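Local coordinates for protein alpha-galactosidase (Thermus thermophilus, PDB 6LCJ) that probably releases terminal alpha-linked galactose from oligosaccharides by hydrolysis and assembles as a hexamer, at residues Phe40-Phe46 against Val93-Pro99; Asp110-Arg114 against Gly313-Ala318; Ala187-Glu191 against Leu448-Leu452; Lys248-Trp252 against Asn279-Trp285. The contacts are given in a common frame with arbitrary orientation. Numbering follows the deposited sequence.

Contact 1 (Phe40-Phe46 against Val93-Pro99); sequences FPAKGFF and VGALRGP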
loop_
_atom_site.group_PDB
_atom_site.type_symbol
_atom_site.label_atom_id
_atom_site.label_comp_id
_atom_site.label_asym_id
_atom_site.label_seq_id
_atom_site.Cartn_x
_atom_site.Cartn_y
_atom_site.Cartn_z
ATOM N N PHE E 40 19.450 38.112 -1.754
ATOM C CA PHE E 40 19.648 37.783 -3.157
ATOM C C PHE E 40 18.938 36.470 -3.418
ATOM O O PHE E 40 18.737 35.684 -2.482
ATOM C CB PHE E 40 21.140 37.656 -3.527
ATOM C CG PHE E 40 21.934 36.723 -2.635
ATOM C CD1 PHE E 40 21.893 35.343 -2.824
ATOM C CD2 PHE E 40 22.742 37.228 -1.620
ATOM C CE1 PHE E 40 22.626 34.482 -2.006
ATOM C CE2 PHE E 40 23.477 36.374 -0.796
ATOM C CZ PHE E 40 23.418 35.000 -0.992
ATOM N N PRO E 41 18.530 36.207 -4.658
ATOM C CA PRO E 41 18.077 34.851 -5.001
ATOM C C PRO E 41 19.280 33.917 -5.025
ATOM O O PRO E 41 20.325 34.248 -5.594
ATOM C CB PRO E 41 17.449 35.023 -6.389
ATOM C CG PRO E 41 18.196 36.199 -6.988
ATOM C CD PRO E 41 18.525 37.114 -5.823
ATOM N N ALA E 42 19.140 32.758 -4.382
ATOM C CA ALA E 42 20.268 31.867 -4.140
ATOM C C ALA E 42 20.319 30.770 -5.198
ATOM O O ALA E 42 19.303 30.125 -5.478
ATOM C CB ALA E 42 20.182 31.260 -2.738
ATOM N N LYS E 43 21.509 30.552 -5.769
ATOM C CA LYS E 43 21.700 29.510 -6.774
ATOM C C LYS E 43 22.462 28.294 -6.259
ATOM O O LYS E 43 22.400 27.230 -6.887
ATOM C CB LYS E 43 22.433 30.072 -7.998
ATOM C CG LYS E 43 21.831 31.355 -8.561
ATOM C CD LYS E 43 20.532 31.084 -9.337
ATOM C CE LYS E 43 19.770 32.379 -9.619
ATOM N NZ LYS E 43 20.631 33.428 -10.261
ATOM N N GLY E 44 23.171 28.407 -5.149
ATOM C CA GLY E 44 23.834 27.256 -4.568
ATOM C C GLY E 44 23.753 27.261 -3.058
ATOM O O GLY E 44 23.721 28.311 -2.413
ATOM N N PHE E 45 23.717 26.056 -2.497
ATOM C CA PHE E 45 23.822 25.831 -1.062
ATOM C C PHE E 45 25.097 25.044 -0.793
ATOM O O PHE E 45 25.362 24.035 -1.462
ATOM C CB PHE E 45 22.595 25.081 -0.524
ATOM C CG PHE E 45 22.764 24.532 0.907
ATOM C CD1 PHE E 45 23.060 25.377 1.971
ATOM C CD2 PHE E 45 22.596 23.175 1.174
ATOM C CE1 PHE E 45 23.193 24.879 3.273
ATOM C CE2 PHE E 45 22.725 22.670 2.481
ATOM C CZ PHE E 45 23.027 23.519 3.524
ATOM N N PHE E 46 25.898 25.511 0.163
ATOM C CA PHE E 46 27.084 24.759 0.552
ATOM C C PHE E 46 26.675 23.654 1.528
ATOM O O PHE E 46 26.273 23.917 2.675
ATOM C CB PHE E 46 28.150 25.654 1.166
ATOM C CG PHE E 46 29.360 24.890 1.618
ATOM C CD1 PHE E 46 30.154 24.233 0.696
ATOM C CD2 PHE E 46 29.684 24.791 2.964
ATOM C CE1 PHE E 46 31.268 23.506 1.107
ATOM C CE2 PHE E 46 30.797 24.082 3.375
ATOM C CZ PHE E 46 31.591 23.440 2.445
ATOM N N VAL E 93 28.198 24.085 9.403
ATOM C CA VAL E 93 28.261 25.309 8.612
ATOM C C VAL E 93 27.492 25.125 7.304
ATOM O O VAL E 93 27.414 24.028 6.747
ATOM C CB VAL E 93 29.725 25.737 8.335
ATOM C CG1 VAL E 93 30.488 24.601 7.685
ATOM C CG2 VAL E 93 29.790 27.013 7.454
ATOM N N GLY E 94 26.906 26.222 6.827
ATOM C CA GLY E 94 26.270 26.241 5.530
ATOM C C GLY E 94 26.505 27.586 4.877
ATOM O O GLY E 94 26.981 28.536 5.513
ATOM N N ALA E 95 26.184 27.652 3.591
ATOM C CA ALA E 95 26.338 28.912 2.888
ATOM C C ALA E 95 25.430 28.927 1.673
ATOM O O ALA E 95 25.131 27.883 1.086
ATOM C CB ALA E 95 27.795 29.168 2.476
ATOM N N LEU E 96 24.986 30.126 1.321
ATOM C CA LEU E 96 24.206 30.374 0.120
ATOM C C LEU E 96 25.024 31.248 -0.818
ATOM O O LEU E 96 25.807 32.099 -0.382
ATOM C CB LEU E 96 22.864 31.044 0.457
ATOM C CG LEU E 96 21.850 30.172 1.212
ATOM C CD1 LEU E 96 20.608 30.957 1.609
ATOM C CD2 LEU E 96 21.465 28.946 0.384
ATOM N N ARG E 97 24.842 31.028 -2.108
ATOM C CA ARG E 97 25.668 31.647 -3.133
ATOM C C ARG E 97 24.862 32.659 -3.934
ATOM O O ARG E 97 23.871 32.299 -4.581
ATOM C CB ARG E 97 26.241 30.583 -4.061
ATOM C CG ARG E 97 27.386 31.074 -4.894
ATOM C CD ARG E 97 27.815 29.994 -5.838
ATOM N NE ARG E 97 29.116 29.474 -5.459
ATOM C CZ ARG E 97 29.519 28.240 -5.718
ATOM N NH1 ARG E 97 28.716 27.406 -6.375
ATOM N NH2 ARG E 97 30.731 27.853 -5.337
ATOM N N GLY E 98 25.302 33.916 -3.906
ATOM C CA GLY E 98 24.736 34.940 -4.751
ATOM C C GLY E 98 25.202 34.768 -6.182
ATOM O O GLY E 98 26.283 34.225 -6.441
ATOM N N PRO E 99 24.378 35.212 -7.144
ATOM C CA PRO E 99 24.794 35.190 -8.563
ATOM C C PRO E 99 26.206 35.711 -8.836
ATOM O O PRO E 99 26.816 35.313 -9.841
ATOM C CB PRO E 99 23.736 36.077 -9.233
ATOM C CG PRO E 99 22.498 35.859 -8.408
ATOM C CD PRO E 99 22.948 35.549 -6.990
HETATM O O HOH W 1 25.920 22.698 5.047
#
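Phe-46, Leu-96 and Phe-40 show how a pair of antiparallel strands is held by more than its ladder of backbone bonds. Phe-46 gives up the most surface. Its N donates to Ala-95 O at 2.7 Å, its CB packs on Ala-95 CB at 3.8 Å, and the edge of its ring faces Val-93, with CE2 at 4.4 Å from CG1. Beyond this bond a water takes over, donating to both Phe-46 O (2.7 Å) and Val-93 O (2.6 Å). Leu-96 forms a non-hydrogen-bonded pair with Phe-45, CA to CA 4.7 Å, and places CD2 at 4.1 Å from both Phe-45 CB and Ala-42 CB. The two strands, 44-48 and 93-97, are neighbours in a seven-stranded antiparallel sheet of the N-terminal beta-sandwich domain. Phe-45 and Leu-96 point into the sandwich and reach Leu-122 of the facing sheet; Phe-46 and Ala-95 point to the other face, where Phe-144 of helix 140-149 packs on them. Arg-97, on that same side, forms a salt bridge with Glu-140 of this helix. Towards the other end of the pairing, Lys-43 N donates to Arg-97 O at 3.2 Å. Phe-40 folds back over the end of strand 93-97: Gly-98 CA lies over the Phe-40 ring face in a CH-pi contact, 3.7 Å from the centroid, while Phe-40 CE1 touches Leu-96 CB at 4.2 Å.

Contact 2 (Asp110-Arg114 against Gly313-Ala318); sequences DLGAR and GAEGEA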
loop_
_atom_site.group_PDB
_atom_site.type_symbol
_atom_site.label_atom_id
_atom_site.label_comp_id
_atom_site.label_asym_id
_atom_site.label_seq_id
_atom_site.Cartn_x
_atom_site.Cartn_y
_atom_site.Cartn_z
ATOM N N ASP E 110 30.098 26.327 18.236
ATOM C CA ASP E 110 30.051 25.280 19.249
ATOM C C ASP E 110 29.663 23.945 18.606
ATOM O O ASP E 110 29.344 23.864 17.416
ATOM C CB ASP E 110 29.051 25.622 20.368
ATOM C CG ASP E 110 29.420 26.889 21.121
ATOM O OD1 ASP E 110 30.506 26.930 21.750
ATOM O OD2 ASP E 110 28.614 27.847 21.098
ATOM N N LEU E 111 29.630 22.907 19.438
ATOM C CA LEU E 111 29.332 21.541 19.026
ATOM C C LEU E 111 27.849 21.321 18.750
ATOM O O LEU E 111 26.979 21.943 19.365
ATOM C CB LEU E 111 29.739 20.555 20.123
ATOM C CG LEU E 111 31.195 20.460 20.537
ATOM C CD1 LEU E 111 31.300 19.867 21.940
ATOM C CD2 LEU E 111 31.960 19.616 19.528
ATOM N N GLY E 112 27.567 20.379 17.855
ATOM C CA GLY E 112 26.242 19.796 17.772
ATOM C C GLY E 112 25.240 20.550 16.933
ATOM O O GLY E 112 24.039 20.439 17.184
ATOM N N ALA E 113 25.691 21.306 15.934
ATOM C CA ALA E 113 24.814 22.120 15.111
ATOM C C ALA E 113 24.656 21.542 13.704
ATOM O O ALA E 113 25.547 20.871 13.174
ATOM C CB ALA E 113 25.334 23.554 15.025
ATOM N N ARG E 114 23.494 21.806 13.111
ATOM C CA ARG E 114 23.226 21.523 11.712
ATOM C C ARG E 114 22.690 22.788 11.056
ATOM O O ARG E 114 22.199 23.692 11.732
ATOM C CB ARG E 114 22.231 20.384 11.559
ATOM C CG ARG E 114 22.695 19.065 12.139
ATOM C CD ARG E 114 21.616 18.063 11.916
ATOM N NE ARG E 114 21.872 16.739 12.460
ATOM C CZ ARG E 114 21.333 16.271 13.582
ATOM N NH1 ARG E 114 20.531 17.037 14.324
ATOM N NH2 ARG E 114 21.612 15.040 13.971
ATOM N N GLY E 313 24.962 11.281 15.627
ATOM C CA GLY E 313 25.144 12.441 14.783
ATOM C C GLY E 313 25.444 13.659 15.611
ATOM O O GLY E 313 26.137 13.551 16.632
ATOM N N ALA E 314 24.907 14.818 15.203
ATOM C CA ALA E 314 25.161 16.064 15.924
ATOM C C ALA E 314 24.928 15.912 17.422
ATOM O O ALA E 314 25.635 16.534 18.224
ATOM C CB ALA E 314 24.283 17.188 15.369
ATOM N N GLU E 315 23.964 15.068 17.815
ATOM C CA GLU E 315 23.634 14.861 19.222
ATOM C C GLU E 315 24.766 14.199 20.000
ATOM O O GLU E 315 24.819 14.335 21.229
ATOM C CB GLU E 315 22.372 14.008 19.349
ATOM C CG GLU E 315 21.123 14.646 18.796
ATOM C CD GLU E 315 21.003 14.578 17.253
ATOM O OE1 GLU E 315 21.863 13.938 16.585
ATOM O OE2 GLU E 315 20.035 15.181 16.715
ATOM N N GLY E 316 25.659 13.479 19.323
ATOM C CA GLY E 316 26.746 12.792 19.980
ATOM C C GLY E 316 28.046 13.550 20.017
ATOM O O GLY E 316 29.043 13.026 20.520
ATOM N N GLU E 317 28.072 14.782 19.514
ATOM C CA GLU E 317 29.346 15.474 19.399
ATOM C C GLU E 317 29.926 15.826 20.771
ATOM O O GLU E 317 31.146 15.735 20.965
ATOM C CB GLU E 317 29.178 16.712 18.512
ATOM C CG GLU E 317 29.096 16.371 17.030
ATOM C CD GLU E 317 29.124 17.597 16.117
ATOM O OE1 GLU E 317 29.239 18.730 16.624
ATOM O OE2 GLU E 317 29.056 17.423 14.882
ATOM N N ALA E 318 29.077 16.207 21.740
ATOM C CA ALA E 318 29.566 16.492 23.097
ATOM C C ALA E 318 30.226 15.270 23.742
ATOM O O ALA E 318 31.295 15.397 24.350
ATOM C CB ALA E 318 28.436 17.015 23.991
HETATM O O HOH W 2 27.173 18.622 13.436
#
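Where two domains meet, buried polar groups must find partners, and this junction pairs them closely. Gly-112 N, in the turn leading into a strand, donates to Glu-317 OE1 at 2.7 Å. The other carboxylate oxygen, Glu-317 OE2, accepts from a water (2.7 Å) that also donates to Ala-113 O (2.8 Å), and from Trp-50 NE1. Arg-114 reaches across in a salt bridge to Glu-315: NH2 to OE1 is 2.8 Å and NH1 to OE2 is 3.1 Å, with a weak third bond from NH2 to OE2. The guanidinium lays one face on Ala-314, whose CB is 3.6 Å from Arg-114 CZ, and its NE pairs with Asp-79, the residue that also accepts from Ala-314 N. Ala-314 O accepts from Glu-317 N at 3.3 Å and receives a CA-H...O contact from Gly-112 CA, also 3.3 Å. Gly-112 has a positive phi, and a CB there would crowd this same carbonyl. The contact thus lies between strand 113-117 of the six-stranded sandwich sheet, flanked by strands 122-126 and 89-91, and the start of helix 317-331 of the TIM barrel, with helix 80-84 packed against Arg-114.

Contact 3 (Ala187-Glu191 against Leu448-Leu452); sequences AFSFE and LEAFL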
loop_
_atom_site.group_PDB
_atom_site.type_symbol
_atom_site.label_atom_id
_atom_site.label_comp_id
_atom_site.label_asym_id
_atom_site.label_seq_id
_atom_site.Cartn_x
_atom_site.Cartn_y
_atom_site.Cartn_z
ATOM N N ALA E 187 65.116 4.185 1.983
ATOM C CA ALA E 187 65.961 4.948 1.070
ATOM C C ALA E 187 65.350 6.289 0.671
ATOM O O ALA E 187 66.069 7.145 0.152
ATOM C CB ALA E 187 66.248 4.118 -0.181
ATOM N N PHE E 188 64.056 6.501 0.899
ATOM C CA PHE E 188 63.367 7.712 0.467
ATOM C C PHE E 188 63.223 8.693 1.624
ATOM O O PHE E 188 63.342 8.335 2.792
ATOM C CB PHE E 188 61.988 7.365 -0.113
ATOM C CG PHE E 188 62.049 6.652 -1.437
ATOM C CD1 PHE E 188 62.290 5.283 -1.495
ATOM C CD2 PHE E 188 61.889 7.356 -2.627
ATOM C CE1 PHE E 188 62.351 4.633 -2.714
ATOM C CE2 PHE E 188 61.954 6.710 -3.864
ATOM C CZ PHE E 188 62.183 5.354 -3.911
ATOM N N SER E 189 62.912 9.942 1.291
ATOM C CA SER E 189 62.810 10.981 2.313
ATOM C C SER E 189 61.484 10.933 3.066
ATOM O O SER E 189 60.777 11.941 3.137
ATOM C CB SER E 189 62.982 12.359 1.681
ATOM O OG SER E 189 64.316 12.582 1.282
ATOM N N PHE E 190 61.125 9.782 3.621
ATOM C CA PHE E 190 59.954 9.681 4.483
ATOM C C PHE E 190 60.354 9.959 5.926
ATOM O O PHE E 190 61.521 9.856 6.305
ATOM C CB PHE E 190 59.310 8.294 4.392
ATOM C CG PHE E 190 58.596 8.041 3.105
ATOM C CD1 PHE E 190 57.377 8.654 2.844
ATOM C CD2 PHE E 190 59.141 7.187 2.145
ATOM C CE1 PHE E 190 56.700 8.412 1.631
ATOM C CE2 PHE E 190 58.482 6.946 0.934
ATOM C CZ PHE E 190 57.260 7.559 0.675
ATOM N N GLU E 191 59.361 10.304 6.740
ATOM C CA GLU E 191 59.561 10.483 8.171
ATOM C C GLU E 191 58.785 9.496 9.028
ATOM O O GLU E 191 59.139 9.321 10.195
ATOM C CB GLU E 191 59.178 11.910 8.591
ATOM C CG GLU E 191 59.338 12.909 7.456
ATOM C CD GLU E 191 59.125 14.336 7.888
ATOM O OE1 GLU E 191 58.093 14.937 7.511
ATOM O OE2 GLU E 191 59.998 14.867 8.600
ATOM N N LEU E 448 58.764 10.277 -7.109
ATOM C CA LEU E 448 58.411 10.191 -5.696
ATOM C C LEU E 448 59.424 10.932 -4.825
ATOM O O LEU E 448 59.043 11.694 -3.929
ATOM C CB LEU E 448 58.299 8.727 -5.262
ATOM C CG LEU E 448 58.147 8.480 -3.745
ATOM C CD1 LEU E 448 56.877 9.171 -3.158
ATOM C CD2 LEU E 448 58.193 6.987 -3.391
ATOM N N GLU E 449 60.719 10.751 -5.086
ATOM C CA GLU E 449 61.719 11.452 -4.286
ATOM C C GLU E 449 61.647 12.966 -4.478
ATOM O O GLU E 449 61.744 13.720 -3.506
ATOM C CB GLU E 449 63.122 10.933 -4.601
ATOM C CG GLU E 449 64.200 11.459 -3.644
ATOM C CD GLU E 449 63.859 11.314 -2.134
ATOM O OE1 GLU E 449 63.040 10.445 -1.736
ATOM O OE2 GLU E 449 64.435 12.077 -1.330
ATOM N N ALA E 450 61.489 13.440 -5.715
ATOM C CA ALA E 450 61.349 14.880 -5.893
ATOM C C ALA E 450 60.091 15.407 -5.206
ATOM O O ALA E 450 60.075 16.541 -4.714
ATOM C CB ALA E 450 61.351 15.236 -7.379
ATOM N N PHE E 451 59.039 14.593 -5.141
ATOM C CA PHE E 451 57.821 14.988 -4.433
ATOM C C PHE E 451 58.093 15.174 -2.939
ATOM O O PHE E 451 57.726 16.197 -2.349
ATOM C CB PHE E 451 56.744 13.929 -4.690
ATOM C CG PHE E 451 55.503 14.055 -3.832
ATOM C CD1 PHE E 451 54.553 15.044 -4.090
ATOM C CD2 PHE E 451 55.255 13.135 -2.813
ATOM C CE1 PHE E 451 53.395 15.136 -3.334
ATOM C CE2 PHE E 451 54.086 13.210 -2.050
ATOM C CZ PHE E 451 53.158 14.219 -2.310
ATOM N N LEU E 452 58.773 14.201 -2.326
ATOM C CA LEU E 452 59.081 14.270 -0.903
ATOM C C LEU E 452 60.080 15.376 -0.590
ATOM O O LEU E 452 59.913 16.103 0.394
ATOM C CB LEU E 452 59.625 12.927 -0.428
ATOM C CG LEU E 452 58.601 11.798 -0.491
ATOM C CD1 LEU E 452 59.250 10.434 -0.326
ATOM C CD2 LEU E 452 57.548 12.024 0.566
#
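Side-chain hydrogen bonds from a helix glutamate, set beside phenylalanine-leucine packing, join a loop to a helix on the outside of the TIM barrel. Residues 187-191 link helix 175-185 to strand 192-195 and so approach the barrel from the N-terminal ends of its strands, the end remote from the one where active sites of such barrels generally lie. The partner, helix 442-453, follows the last barrel strand, 431-433. Glu-449 holds Ser-189 by two hydrogen bonds: OE1 of Glu-449 accepts from Ser-189 N at 3.1 Å, and OE2 of Glu-449 accepts from Ser-189 OG at 2.7 Å. Ser-189 is the centre of an inverse gamma turn, closed by a weak bond from Phe-190 N to Phe-188 O at 2.8 Å, and its own carbonyl is taken by Arg-161. The turn sets the phenylalanines on either side of it against two leucines one helical turn apart. Leu-448 CD2 sits over the Phe-188 ring face, 4.1 Å from the centroid. Leu-452 CD1 lies more squarely over the Phe-190 ring, 3.7 Å from its centroid, and also touches Phe-188 CB at 4.1 Å. Trp-163 meets the Phe-190 ring edge-to-face, tying the loop to strand 161-164. The apolar contacts are matters of shape and burial, whereas the two-pronged bond is directional and probably helps to set which part of the loop faces the helix.

Contact 4 (Lys248-Trp252 against Asn279-Trp285); sequences KRPDW and NEEVVEW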
loop_
_atom_site.group_PDB
_atom_site.type_symbol
_atom_site.label_atom_id
_atom_site.label_comp_id
_atom_site.label_asym_id
_atom_site.label_seq_id
_atom_site.Cartn_x
_atom_site.Cartn_y
_atom_site.Cartn_z
ATOM N N LYS E 248 32.183 -10.251 25.743
ATOM C CA LYS E 248 32.641 -10.096 27.119
ATOM C C LYS E 248 32.015 -8.872 27.787
ATOM O O LYS E 248 31.619 -8.937 28.959
ATOM C CB LYS E 248 34.169 -10.028 27.159
ATOM C CG LYS E 248 34.782 -10.588 28.441
ATOM C CD LYS E 248 34.617 -9.609 29.620
ATOM C CE LYS E 248 34.672 -10.299 30.986
ATOM N NZ LYS E 248 34.998 -9.335 32.096
ATOM N N ARG E 249 31.924 -7.742 27.075
ATOM C CA ARG E 249 31.451 -6.481 27.649
ATOM C C ARG E 249 30.209 -5.961 26.925
ATOM O O ARG E 249 30.243 -4.880 26.321
ATOM C CB ARG E 249 32.556 -5.429 27.630
ATOM C CG ARG E 249 33.695 -5.682 28.622
ATOM C CD ARG E 249 33.189 -6.100 30.020
ATOM N NE ARG E 249 32.582 -5.006 30.787
ATOM C CZ ARG E 249 33.251 -4.205 31.612
ATOM N NH1 ARG E 249 34.561 -4.358 31.777
ATOM N NH2 ARG E 249 32.605 -3.245 32.268
ATOM N N PRO E 250 29.081 -6.686 27.000
ATOM C CA PRO E 250 27.837 -6.186 26.376
ATOM C C PRO E 250 27.386 -4.837 26.904
ATOM O O PRO E 250 26.711 -4.096 26.182
ATOM C CB PRO E 250 26.815 -7.281 26.725
ATOM C CG PRO E 250 27.356 -7.880 27.979
ATOM C CD PRO E 250 28.835 -7.937 27.735
ATOM N N ASP E 251 27.713 -4.514 28.159
ATOM C CA ASP E 251 27.463 -3.196 28.731
ATOM C C ASP E 251 28.327 -2.096 28.113
ATOM O O ASP E 251 28.162 -0.926 28.475
ATOM C CB ASP E 251 27.697 -3.238 30.243
ATOM C CG ASP E 251 29.137 -3.562 30.604
ATOM O OD1 ASP E 251 29.657 -4.603 30.134
ATOM O OD2 ASP E 251 29.746 -2.767 31.353
ATOM N N TRP E 252 29.245 -2.431 27.214
ATOM C CA TRP E 252 30.027 -1.413 26.524
ATOM C C TRP E 252 29.452 -1.027 25.162
ATOM O O TRP E 252 29.872 -0.012 24.593
ATOM C CB TRP E 252 31.474 -1.883 26.344
ATOM C CG TRP E 252 32.324 -1.755 27.586
ATOM C CD1 TRP E 252 31.895 -1.487 28.850
ATOM C CD2 TRP E 252 33.750 -1.883 27.663
ATOM N NE1 TRP E 252 32.964 -1.435 29.714
ATOM C CE2 TRP E 252 34.114 -1.679 29.011
ATOM C CE3 TRP E 252 34.750 -2.153 26.727
ATOM C CZ2 TRP E 252 35.436 -1.739 29.447
ATOM C CZ3 TRP E 252 36.062 -2.211 27.159
ATOM C CH2 TRP E 252 36.393 -2.003 28.511
ATOM N N ASN E 279 30.444 6.070 28.051
ATOM C CA ASN E 279 30.798 5.178 29.148
ATOM C C ASN E 279 32.260 5.433 29.508
ATOM O O ASN E 279 33.161 5.120 28.720
ATOM C CB ASN E 279 30.550 3.730 28.725
ATOM C CG ASN E 279 30.858 2.718 29.817
ATOM O OD1 ASN E 279 31.712 2.925 30.669
ATOM N ND2 ASN E 279 30.155 1.600 29.782
ATOM N N GLU E 280 32.493 6.005 30.701
ATOM C CA GLU E 280 33.846 6.370 31.117
ATOM C C GLU E 280 34.793 5.179 31.041
ATOM O O GLU E 280 35.976 5.340 30.720
ATOM C CB GLU E 280 33.819 6.963 32.534
ATOM C CG GLU E 280 35.008 6.571 33.435
ATOM C CD GLU E 280 36.262 7.431 33.213
ATOM O OE1 GLU E 280 36.172 8.465 32.490
ATOM O OE2 GLU E 280 37.341 7.058 33.753
ATOM N N GLU E 281 34.280 3.977 31.284
ATOM C CA GLU E 281 35.116 2.788 31.211
ATOM C C GLU E 281 35.599 2.533 29.788
ATOM O O GLU E 281 36.735 2.091 29.576
ATOM C CB GLU E 281 34.339 1.592 31.732
ATOM C CG GLU E 281 35.166 0.476 32.281
ATOM C CD GLU E 281 34.321 -0.490 33.093
ATOM O OE1 GLU E 281 33.247 -0.063 33.586
ATOM O OE2 GLU E 281 34.733 -1.669 33.231
ATOM N N VAL E 282 34.750 2.807 28.798
ATOM C CA VAL E 282 35.133 2.589 27.409
ATOM C C VAL E 282 36.180 3.604 26.987
ATOM O O VAL E 282 37.183 3.255 26.357
ATOM C CB VAL E 282 33.891 2.645 26.505
ATOM C CG1 VAL E 282 34.287 2.920 25.051
ATOM C CG2 VAL E 282 33.084 1.365 26.642
ATOM N N VAL E 283 35.965 4.874 27.333
ATOM C CA VAL E 283 36.957 5.912 27.059
ATOM C C VAL E 283 38.291 5.568 27.703
ATOM O O VAL E 283 39.355 5.792 27.118
ATOM C CB VAL E 283 36.446 7.272 27.555
ATOM C CG1 VAL E 283 37.483 8.336 27.304
ATOM C CG2 VAL E 283 35.141 7.605 26.890
ATOM N N GLU E 284 38.254 5.053 28.932
ATOM C CA GLU E 284 39.475 4.648 29.623
ATOM C C GLU E 284 40.186 3.539 28.859
ATOM O O GLU E 284 41.416 3.552 28.718
ATOM C CB GLU E 284 39.107 4.194 31.034
ATOM C CG GLU E 284 40.230 3.953 32.007
ATOM C CD GLU E 284 39.678 3.564 33.382
ATOM O OE1 GLU E 284 39.092 4.447 34.064
ATOM O OE2 GLU E 284 39.798 2.374 33.761
ATOM N N TRP E 285 39.415 2.573 28.356
ATOM C CA TRP E 285 39.975 1.467 27.589
ATOM C C TRP E 285 40.576 1.960 26.272
ATOM O O TRP E 285 41.680 1.544 25.891
ATOM C CB TRP E 285 38.871 0.431 27.373
ATOM C CG TRP E 285 39.167 -0.726 26.488
ATOM C CD1 TRP E 285 39.652 -1.952 26.868
ATOM C CD2 TRP E 285 38.942 -0.803 25.076
ATOM N NE1 TRP E 285 39.762 -2.778 25.770
ATOM C CE2 TRP E 285 39.333 -2.095 24.660
ATOM C CE3 TRP E 285 38.458 0.093 24.123
ATOM C CZ2 TRP E 285 39.258 -2.503 23.327
ATOM C CZ3 TRP E 285 38.375 -0.322 22.799
ATOM C CH2 TRP E 285 38.769 -1.605 22.417
HETATM O O HOH W 3 30.325 -0.502 31.961
#
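Ionic, aromatic and water-mediated interactions converge on this contact. The ionic part is a network centred on Arg-249: its NH2 and NH1 donate to Glu-281 OE2 at 2.8 and 3.1 Å, while its NE reaches Asp-251 OD1 and its NH2 reaches Asp-251 OD2, both at 3.0 Å. In the aromatic part, Trp-252 turns its edge to the face of Trp-285, the centroids of the Trp-252 six-membered ring and the Trp-285 five-membered ring 4.9 Å apart, the planes at 64°, and receives Val-282 CG2 over its five-membered ring at 3.6 Å from the centroid. A water donates to Asp-251 OD2 (2.4 Å) and accepts from Asn-279 ND2 (3.0 Å). Asn-279 is also the N-cap of helix 280-296, its OD1 accepting from Glu-281 N at 2.8 Å. A second subunit covers the charged side, where its Phe-14 makes a cation-pi contact with Arg-249. With a carboxylate on each segment, the arginine can have its charge balanced within the chain while still offering its guanidinium to the hexamer interface.

The four contacts trace how a multi-domain chain is put together. Contact 1 closes first and lies within the N-terminal sandwich. Contact 2 opens next, on the other sheet of that sandwich, and closes on barrel helix 317-331; its centre is 23 Å from that of contact 1, and it ties the sandwich to the barrel. Contact 3 crosses contact 2 along the chain, their centres about 40 Å apart, on opposite sides of the chain's centre, and joins early and late barrel segments. Contact 4 falls, in sequence, between the segments of both, 22 Å from contact 2 between centres; its helix 280-296 packs on helix 317-331 through Val-283, and it faces a neighbouring subunit. Together they join sheet, domains, barrel and hexamer.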